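PDB 4G2C: DyP2 from Amycolatopsis sp. ATCC 39116, which is a haem- and manganese-binding dye peroxidase from a lignin-reactive bacterium, probably using hydrogen peroxide to oxidise dyes and related aromatic substrates. Local coordinates for residues Leu148-Val153 / Ile444-Arg449; Leu276-Arg281 / Gln472-Lys477. All blocks are in the same frame, centred on the assembly; numbering follows the deposited sequence.

Interaction 1. Residues Leu148-Val153 / Ile444-Arg449; sequences LADPAV and IGQGAR. With HEM (protoporphyrin IX containing Fe), chain C.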
loop_
_atom_site.group_PDB
_atom_site.type_symbol
_atom_site.label_atom_id
_atom_site.label_comp_id
_atom_site.label_asym_id
_atom_site.label_seq_id
_atom_site.Cartn_x
_atom_site.Cartn_y
_atom_site.Cartn_z
ATOM N N LEU A 148 -0.096 -16.028 -6.935
ATOM C CA LEU A 148 -0.427 -15.288 -5.714
ATOM C C LEU A 148 -1.404 -16.059 -4.830
ATOM O O LEU A 148 -1.705 -15.643 -3.699
ATOM C CB LEU A 148 -1.035 -13.925 -6.064
ATOM C CG LEU A 148 -0.158 -13.019 -6.930
ATOM C CD1 LEU A 148 -0.898 -11.737 -7.310
ATOM C CD2 LEU A 148 1.157 -12.710 -6.219
ATOM N N ALA A 149 -1.883 -17.185 -5.355
ATOM C CA ALA A 149 -2.947 -17.963 -4.730
ATOM C C ALA A 149 -4.209 -17.132 -4.536
ATOM O O ALA A 149 -4.907 -17.282 -3.540
ATOM C CB ALA A 149 -2.473 -18.597 -3.387
ATOM N N ASP A 150 -4.481 -16.236 -5.481
ATOM C CA ASP A 150 -5.708 -15.436 -5.480
ATOM C C ASP A 150 -6.941 -16.283 -5.798
ATOM O O ASP A 150 -6.852 -17.334 -6.433
ATOM C CB ASP A 150 -5.630 -14.324 -6.534
ATOM C CG ASP A 150 -4.911 -13.078 -6.035
ATOM O OD1 ASP A 150 -4.785 -12.882 -4.792
ATOM O OD2 ASP A 150 -4.477 -12.286 -6.896
ATOM N N PRO A 151 -8.109 -15.823 -5.360
ATOM C CA PRO A 151 -9.300 -16.483 -5.887
ATOM C C PRO A 151 -9.325 -16.362 -7.413
ATOM O O PRO A 151 -8.848 -15.355 -7.953
ATOM C CB PRO A 151 -10.456 -15.696 -5.253
ATOM C CG PRO A 151 -9.803 -14.550 -4.469
ATOM C CD PRO A 151 -8.397 -14.927 -4.232
ATOM N N ALA A 152 -9.855 -17.379 -8.089
ATOM C CA ALA A 152 -10.036 -17.334 -9.541
ATOM C C ALA A 152 -10.800 -16.084 -9.953
ATOM O O ALA A 152 -11.605 -15.556 -9.191
ATOM C CB ALA A 152 -10.764 -18.575 -10.033
ATOM N N VAL A 153 -10.538 -15.623 -11.167
ATOM C CA VAL A 153 -11.156 -14.409 -11.681
ATOM C C VAL A 153 -12.679 -14.493 -11.666
ATOM O O VAL A 153 -13.342 -13.471 -11.507
ATOM C CB VAL A 153 -10.631 -14.068 -13.101
ATOM C CG1 VAL A 153 -11.428 -12.922 -13.720
ATOM C CG2 VAL A 153 -9.130 -13.738 -13.044
ATOM N N ILE A 444 -2.740 -11.320 5.454
ATOM C CA ILE A 444 -2.901 -11.335 3.999
ATOM C C ILE A 444 -2.450 -12.616 3.308
ATOM O O ILE A 444 -2.498 -12.702 2.081
ATOM C CB ILE A 444 -2.146 -10.163 3.339
ATOM C CG1 ILE A 444 -0.636 -10.290 3.594
ATOM C CG2 ILE A 444 -2.700 -8.841 3.828
ATOM C CD1 ILE A 444 0.220 -9.375 2.721
ATOM N N GLY A 445 -1.978 -13.591 4.083
ATOM C CA GLY A 445 -1.506 -14.847 3.517
ATOM C C GLY A 445 -2.589 -15.619 2.767
ATOM O O GLY A 445 -3.728 -15.738 3.249
ATOM N N GLN A 446 -2.231 -16.147 1.591
ATOM C CA GLN A 446 -3.178 -16.876 0.751
ATOM C C GLN A 446 -2.715 -18.304 0.490
ATOM O O GLN A 446 -1.517 -18.581 0.404
ATOM C CB GLN A 446 -3.452 -16.117 -0.560
ATOM C CG GLN A 446 -4.179 -14.803 -0.313
ATOM C CD GLN A 446 -4.699 -14.094 -1.578
ATOM O OE1 GLN A 446 -5.756 -13.471 -1.535
ATOM N NE2 GLN A 446 -3.949 -14.159 -2.678
ATOM N N GLY A 447 -3.679 -19.210 0.380
ATOM C CA GLY A 447 -3.395 -20.623 0.271
ATOM C C GLY A 447 -3.720 -21.350 1.568
ATOM O O GLY A 447 -4.301 -20.759 2.506
ATOM N N ALA A 448 -3.339 -22.629 1.624
ATOM C CA ALA A 448 -3.595 -23.466 2.799
ATOM C C ALA A 448 -2.873 -22.915 4.033
ATOM O O ALA A 448 -1.750 -22.439 3.935
ATOM C CB ALA A 448 -3.181 -24.903 2.528
ATOM N N ARG A 449 -3.541 -22.967 5.178
ATOM C CA ARG A 449 -3.016 -22.460 6.440
ATOM C C ARG A 449 -2.991 -23.580 7.471
ATOM O O ARG A 449 -3.765 -24.538 7.373
ATOM C CB ARG A 449 -3.923 -21.342 6.967
ATOM C CG ARG A 449 -3.942 -20.052 6.120
ATOM C CD ARG A 449 -4.746 -18.935 6.801
ATOM N NE ARG A 449 -4.648 -17.665 6.085
ATOM C CZ ARG A 449 -4.780 -16.469 6.654
ATOM N NH1 ARG A 449 -5.010 -16.353 7.966
ATOM N NH2 ARG A 449 -4.662 -15.379 5.911
HETATM C CHA HEM C . 2.093 -2.431 7.318
HETATM C CHB HEM C . -2.560 -3.814 7.569
HETATM C CHC HEM C . -2.384 -5.442 2.996
HETATM C CHD HEM C . 2.411 -4.789 3.040
HETATM C C1A HEM C . 0.817 -2.645 7.782
HETATM C C2A HEM C . 0.322 -2.250 9.085
HETATM C C3A HEM C . -0.961 -2.630 9.144
HETATM C C4A HEM C . -1.320 -3.271 7.891
HETATM C CMA HEM C . -1.915 -2.430 10.333
HETATM C CAA HEM C . 1.156 -1.520 10.175
HETATM C CBA HEM C . 1.135 -0.012 9.906
HETATM C CGA HEM C . 2.211 0.406 8.930
HETATM O O1A HEM C . 3.399 0.103 9.146
HETATM O O2A HEM C . 1.893 1.056 7.913
HETATM C C1B HEM C . -2.942 -4.388 6.365
HETATM C C2B HEM C . -4.260 -4.905 5.998
HETATM C C3B HEM C . -4.190 -5.349 4.727
HETATM C C4B HEM C . -2.852 -5.117 4.242
HETATM C CMB HEM C . -5.493 -4.945 6.936
HETATM C CAB HEM C . -5.296 -5.973 3.847
HETATM C CBB HEM C . -6.587 -5.787 4.131
HETATM C C1C HEM C . -1.054 -5.479 2.641
HETATM C C2C HEM C . -0.507 -6.102 1.446
HETATM C C3C HEM C . 0.821 -5.901 1.458
HETATM C C4C HEM C . 1.147 -5.155 2.658
HETATM C CMC HEM C . -1.328 -6.828 0.342
HETATM C CAC HEM C . 1.859 -6.401 0.425
HETATM C CBC HEM C . 1.592 -7.432 -0.392
HETATM C C1D HEM C . 2.757 -4.052 4.153
HETATM C C2D HEM C . 4.066 -3.500 4.379
HETATM C C3D HEM C . 3.940 -2.758 5.700
HETATM C C4D HEM C . 2.597 -2.944 6.151
HETATM C CMD HEM C . 5.299 -3.626 3.467
HETATM C CAD HEM C . 5.019 -2.001 6.449
HETATM C CBD HEM C . 5.875 -3.087 7.066
HETATM C CGD HEM C . 7.031 -2.349 7.681
HETATM O O1D HEM C . 7.721 -1.611 6.930
HETATM O O2D HEM C . 7.209 -2.473 8.923
HETATM N NA HEM C . -0.201 -3.250 7.082
HETATM N NB HEM C . -2.122 -4.536 5.263
HETATM N NC HEM C . -0.013 -4.912 3.359
HETATM N ND HEM C . 1.930 -3.702 5.215
HETATM FE FE HEM C . -0.129 -4.273 5.337
#

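Interaction 2. Residues Leu276-Arg281 / Gln472-Lys477; sequences LEQNVR and QAVTMK. With HEM (protoporphyrin IX containing Fe), chain C.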
loop_
_atom_site.group_PDB
_atom_site.type_symbol
_atom_site.label_atom_id
_atom_site.label_comp_id
_atom_site.label_asym_id
_atom_site.label_seq_id
_atom_site.Cartn_x
_atom_site.Cartn_y
_atom_site.Cartn_z
ATOM N N LEU A 276 -9.573 -5.357 -1.373
ATOM C CA LEU A 276 -9.427 -6.388 -0.353
ATOM C C LEU A 276 -10.526 -6.226 0.682
ATOM O O LEU A 276 -10.567 -5.240 1.420
ATOM C CB LEU A 276 -8.048 -6.295 0.322
ATOM C CG LEU A 276 -6.856 -6.291 -0.640
ATOM C CD1 LEU A 276 -5.535 -6.047 0.089
ATOM C CD2 LEU A 276 -6.784 -7.593 -1.435
ATOM N N GLU A 277 -11.420 -7.196 0.735
ATOM C CA GLU A 277 -12.506 -7.131 1.691
ATOM C C GLU A 277 -12.036 -7.624 3.047
ATOM O O GLU A 277 -11.358 -8.650 3.153
ATOM C CB GLU A 277 -13.708 -7.949 1.212
ATOM C CG GLU A 277 -14.984 -7.651 2.000
ATOM C CD GLU A 277 -16.143 -8.511 1.551
ATOM O OE1 GLU A 277 -16.127 -9.726 1.842
ATOM O OE2 GLU A 277 -17.064 -7.973 0.904
ATOM N N GLN A 278 -12.410 -6.882 4.082
ATOM C CA GLN A 278 -12.064 -7.215 5.458
ATOM C C GLN A 278 -13.280 -7.689 6.275
ATOM O O GLN A 278 -14.191 -6.911 6.549
ATOM C CB GLN A 278 -11.472 -5.983 6.140
ATOM C CG GLN A 278 -10.160 -5.485 5.531
ATOM C CD GLN A 278 -9.578 -4.328 6.329
ATOM O OE1 GLN A 278 -9.751 -3.158 5.974
ATOM N NE2 GLN A 278 -8.896 -4.648 7.415
ATOM N N ASN A 279 -13.292 -8.960 6.662
ATOM C CA ASN A 279 -14.285 -9.452 7.600
ATOM C C ASN A 279 -13.801 -9.143 9.020
ATOM O O ASN A 279 -13.159 -9.975 9.671
ATOM C CB ASN A 279 -14.501 -10.956 7.405
ATOM C CG ASN A 279 -15.631 -11.510 8.271
ATOM O OD1 ASN A 279 -15.942 -10.980 9.335
ATOM N ND2 ASN A 279 -16.250 -12.580 7.805
ATOM N N VAL A 280 -14.089 -7.928 9.475
ATOM C CA VAL A 280 -13.663 -7.461 10.781
ATOM C C VAL A 280 -14.174 -8.384 11.872
ATOM O O VAL A 280 -13.438 -8.739 12.801
ATOM C CB VAL A 280 -14.173 -6.056 11.045
ATOM C CG1 VAL A 280 -13.704 -5.568 12.424
ATOM C CG2 VAL A 280 -13.706 -5.134 9.945
ATOM N N ARG A 281 -15.432 -8.793 11.738
ATOM C CA ARG A 281 -16.039 -9.706 12.695
ATOM C C ARG A 281 -15.161 -10.929 12.954
ATOM O O ARG A 281 -14.858 -11.269 14.101
ATOM C CB ARG A 281 -17.433 -10.140 12.219
ATOM C CG ARG A 281 -18.083 -11.228 13.092
ATOM C CD ARG A 281 -19.618 -11.096 13.152
ATOM N NE ARG A 281 -20.316 -11.566 11.949
ATOM C CZ ARG A 281 -21.297 -10.903 11.326
ATOM N NH1 ARG A 281 -21.705 -9.709 11.772
ATOM N NH2 ARG A 281 -21.870 -11.429 10.244
ATOM N N GLN A 472 -8.712 -16.909 7.485
ATOM C CA GLN A 472 -8.463 -15.853 6.506
ATOM C C GLN A 472 -9.609 -14.842 6.522
ATOM O O GLN A 472 -10.736 -15.169 6.139
ATOM C CB GLN A 472 -8.305 -16.442 5.093
ATOM C CG GLN A 472 -7.728 -15.461 4.061
ATOM C CD GLN A 472 -7.794 -15.965 2.600
ATOM O OE1 GLN A 472 -7.415 -17.100 2.281
ATOM N NE2 GLN A 472 -8.272 -15.106 1.717
ATOM N N ALA A 473 -9.322 -13.615 6.959
ATOM C CA ALA A 473 -10.357 -12.584 7.093
ATOM C C ALA A 473 -10.257 -11.500 6.025
ATOM O O ALA A 473 -11.014 -10.522 6.042
ATOM C CB ALA A 473 -10.331 -11.960 8.500
ATOM N N VAL A 474 -9.311 -11.668 5.110
ATOM C CA VAL A 474 -9.146 -10.730 4.009
ATOM C C VAL A 474 -9.374 -11.436 2.678
ATOM O O VAL A 474 -8.771 -12.478 2.401
ATOM C CB VAL A 474 -7.759 -10.065 4.043
ATOM C CG1 VAL A 474 -7.473 -9.326 2.730
ATOM C CG2 VAL A 474 -7.646 -9.130 5.269
ATOM N N THR A 475 -10.259 -10.875 1.861
ATOM C CA THR A 475 -10.589 -11.493 0.580
ATOM C C THR A 475 -10.333 -10.577 -0.606
ATOM O O THR A 475 -10.870 -9.471 -0.680
ATOM C CB THR A 475 -12.073 -11.949 0.531
ATOM O OG1 THR A 475 -12.379 -12.726 1.694
ATOM C CG2 THR A 475 -12.346 -12.784 -0.721
ATOM N N MET A 476 -9.522 -11.058 -1.542
ATOM C CA MET A 476 -9.234 -10.332 -2.780
ATOM C C MET A 476 -10.470 -10.355 -3.684
ATOM O O MET A 476 -10.923 -11.431 -4.094
ATOM C CB MET A 476 -8.030 -10.981 -3.482
ATOM C CG MET A 476 -7.874 -10.695 -4.974
ATOM S SD MET A 476 -7.582 -8.955 -5.284
ATOM C CE MET A 476 -7.050 -9.010 -6.997
ATOM N N LYS A 477 -11.005 -9.172 -3.993
ATOM C CA LYS A 477 -12.261 -9.060 -4.748
ATOM C C LYS A 477 -12.043 -8.711 -6.216
ATOM O O LYS A 477 -12.998 -8.629 -6.987
ATOM C CB LYS A 477 -13.175 -7.995 -4.127
ATOM C CG LYS A 477 -13.518 -8.234 -2.677
ATOM C CD LYS A 477 -14.234 -9.563 -2.484
ATOM C CE LYS A 477 -15.657 -9.512 -3.014
ATOM N NZ LYS A 477 -16.414 -10.732 -2.593
HETATM C CHA HEM C . 2.093 -2.431 7.318
HETATM C CHB HEM C . -2.560 -3.814 7.569
HETATM C CHC HEM C . -2.384 -5.442 2.996
HETATM C CHD HEM C . 2.411 -4.789 3.040
HETATM C C1A HEM C . 0.817 -2.645 7.782
HETATM C C2A HEM C . 0.322 -2.250 9.085
HETATM C C3A HEM C . -0.961 -2.630 9.144
HETATM C C4A HEM C . -1.320 -3.271 7.891
HETATM C CMA HEM C . -1.915 -2.430 10.333
HETATM C CAA HEM C . 1.156 -1.520 10.175
HETATM C CBA HEM C . 1.135 -0.012 9.906
HETATM C CGA HEM C . 2.211 0.406 8.930
HETATM O O1A HEM C . 3.399 0.103 9.146
HETATM O O2A HEM C . 1.893 1.056 7.913
HETATM C C1B HEM C . -2.942 -4.388 6.365
HETATM C C2B HEM C . -4.260 -4.905 5.998
HETATM C C3B HEM C . -4.190 -5.349 4.727
HETATM C C4B HEM C . -2.852 -5.117 4.242
HETATM C CMB HEM C . -5.493 -4.945 6.936
HETATM C CAB HEM C . -5.296 -5.973 3.847
HETATM C CBB HEM C . -6.587 -5.787 4.131
HETATM C C1C HEM C . -1.054 -5.479 2.641
HETATM C C2C HEM C . -0.507 -6.102 1.446
HETATM C C3C HEM C . 0.821 -5.901 1.458
HETATM C C4C HEM C . 1.147 -5.155 2.658
HETATM C CMC HEM C . -1.328 -6.828 0.342
HETATM C CAC HEM C . 1.859 -6.401 0.425
HETATM C CBC HEM C . 1.592 -7.432 -0.392
HETATM C C1D HEM C . 2.757 -4.052 4.153
HETATM C C2D HEM C . 4.066 -3.500 4.379
HETATM C C3D HEM C . 3.940 -2.758 5.700
HETATM C C4D HEM C . 2.597 -2.944 6.151
HETATM C CMD HEM C . 5.299 -3.626 3.467
HETATM C CAD HEM C . 5.019 -2.001 6.449
HETATM C CBD HEM C . 5.875 -3.087 7.066
HETATM C CGD HEM C . 7.031 -2.349 7.681
HETATM O O1D HEM C . 7.721 -1.611 6.930
HETATM O O2D HEM C . 7.209 -2.473 8.923
HETATM N NA HEM C . -0.201 -3.250 7.082
HETATM N NB HEM C . -2.122 -4.536 5.263
HETATM N NC HEM C . -0.013 -4.912 3.359
HETATM N ND HEM C . 1.930 -3.702 5.215
HETATM FE FE HEM C . -0.129 -4.273 5.337
HETATM O O HOH W 1 -13.056 -11.222 3.790
HETATM O O HOH W 2 -16.600 -12.356 0.418
#

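Interaction 1. Residues Leu148-Val153 / Ile444-Arg449
The side-chain amide of Q446 and the carboxylate of D150 meet with their planes 89° apart. Both partners of Q446 NE2 lie in the amide plane, at its edge. D150 OD1, 2.6 Å from NE2, takes a short, nearly straight hydrogen bond on its anti side, tilted out of the carboxylate plane. L148 O, 2.9 Å from NE2, is approached from 46° above its carbonyl plane. With CG of Q446 beside the backbone N (chi1 -66°), the amide reaches the C-terminal end of helix 145-148, which closes in a Schellman motif at A149. The A149 methyl packs on Q446 CB at 3.9 Å. Within 444-449, the guanidinium edge of R449 meets G445 O, 2.8 Å from NH2; I444, two residues before Q446, is the segment's haem-pocket residue, CG2 over the porphyrin 3.5 Å from CHC. N425 hydrogen-bonds both segments, through ND2 to L148 O and OD1 to Q446 N, and D150 OD1 also salt-bridges R274. The contact joins the DyP alpha+beta barrel region to the loop before strand 453-454. Both amide protons of Q446 are spent on oxygens of residues 148-150, one backbone and one carboxylate, and R274 and the amide probably keep buried D150 ionised.

Interaction 2. Residues Leu276-Arg281 / Gln472-Lys477
E277 and T475 form the hydrogen-bonded pair of an antiparallel strand contact: E277 N lies 2.7 Å from T475 O, and T475 N donates in return to E277 O. A third backbone bond, N279 N to A473 O at 2.8 Å, prolongs the pairing past the strand end. CA-H...O contacts accompany these bonds, V474 CA lying 3.2 Å from E277 O. Apolar contacts occupy the haem side, where L276, Q278, V474 and M476 project from the non-hydrogen-bonded pairs. L276 CB packs on V474 CG1 at 3.9 Å, and the CD2 branch of L276 reaches obliquely to M476. V474, with CG1 anti to its backbone nitrogen (chi1 167°), turns both methyls to one haem vinyl, CG2 lying 3.7 Å from CBB. L276 CD1 touches the same vinyl, and the amide of Q278 comes alongside the neighbouring methyl, NE2 to CMB 3.4 Å. That amide is held by E213 through NE2. Polar contacts gather on the other face: one water bridges E277 O and T475 OG1, and a second donates to E277 OE1 and accepts a weak bond from K477 NZ. E277 OE2 and K477 NZ stay 4.5 Å apart, beyond a salt bridge, and OE2 is bonded by D400 N. Strand 402-409 and the loop before it flank residues 276-278 through backbone bonds of L276 with L403 and Q278 with V401, so here residues 276-278 run between these and strand 474-484; N279 then caps helix 280-293 through OD1 to L282 N.

In the fold
From the N terminus the chain passes 148-153, then 276-281, 444-449 and 472-477. Interaction 1 closes a loop of 290 residues and interaction 2 one of 190; because their segments alternate, the two loops cross, neither nesting in the other. Interaction 1 ties the DyP alpha+beta barrel region, at the turn after helix 145-148, to a loop between helix 416-424 and strand 453-454. Interaction 2 joins two strands of the second sheet. Their centres lie about 12 Å apart, and they touch where P151 CG packs 3.3 Å from M476 O. Both reach the haem, interaction 1 through I444 alone, over the face near CHC, and interaction 2 through L276, Q278 and V474 at the vinyl and methyl of one pyrrole.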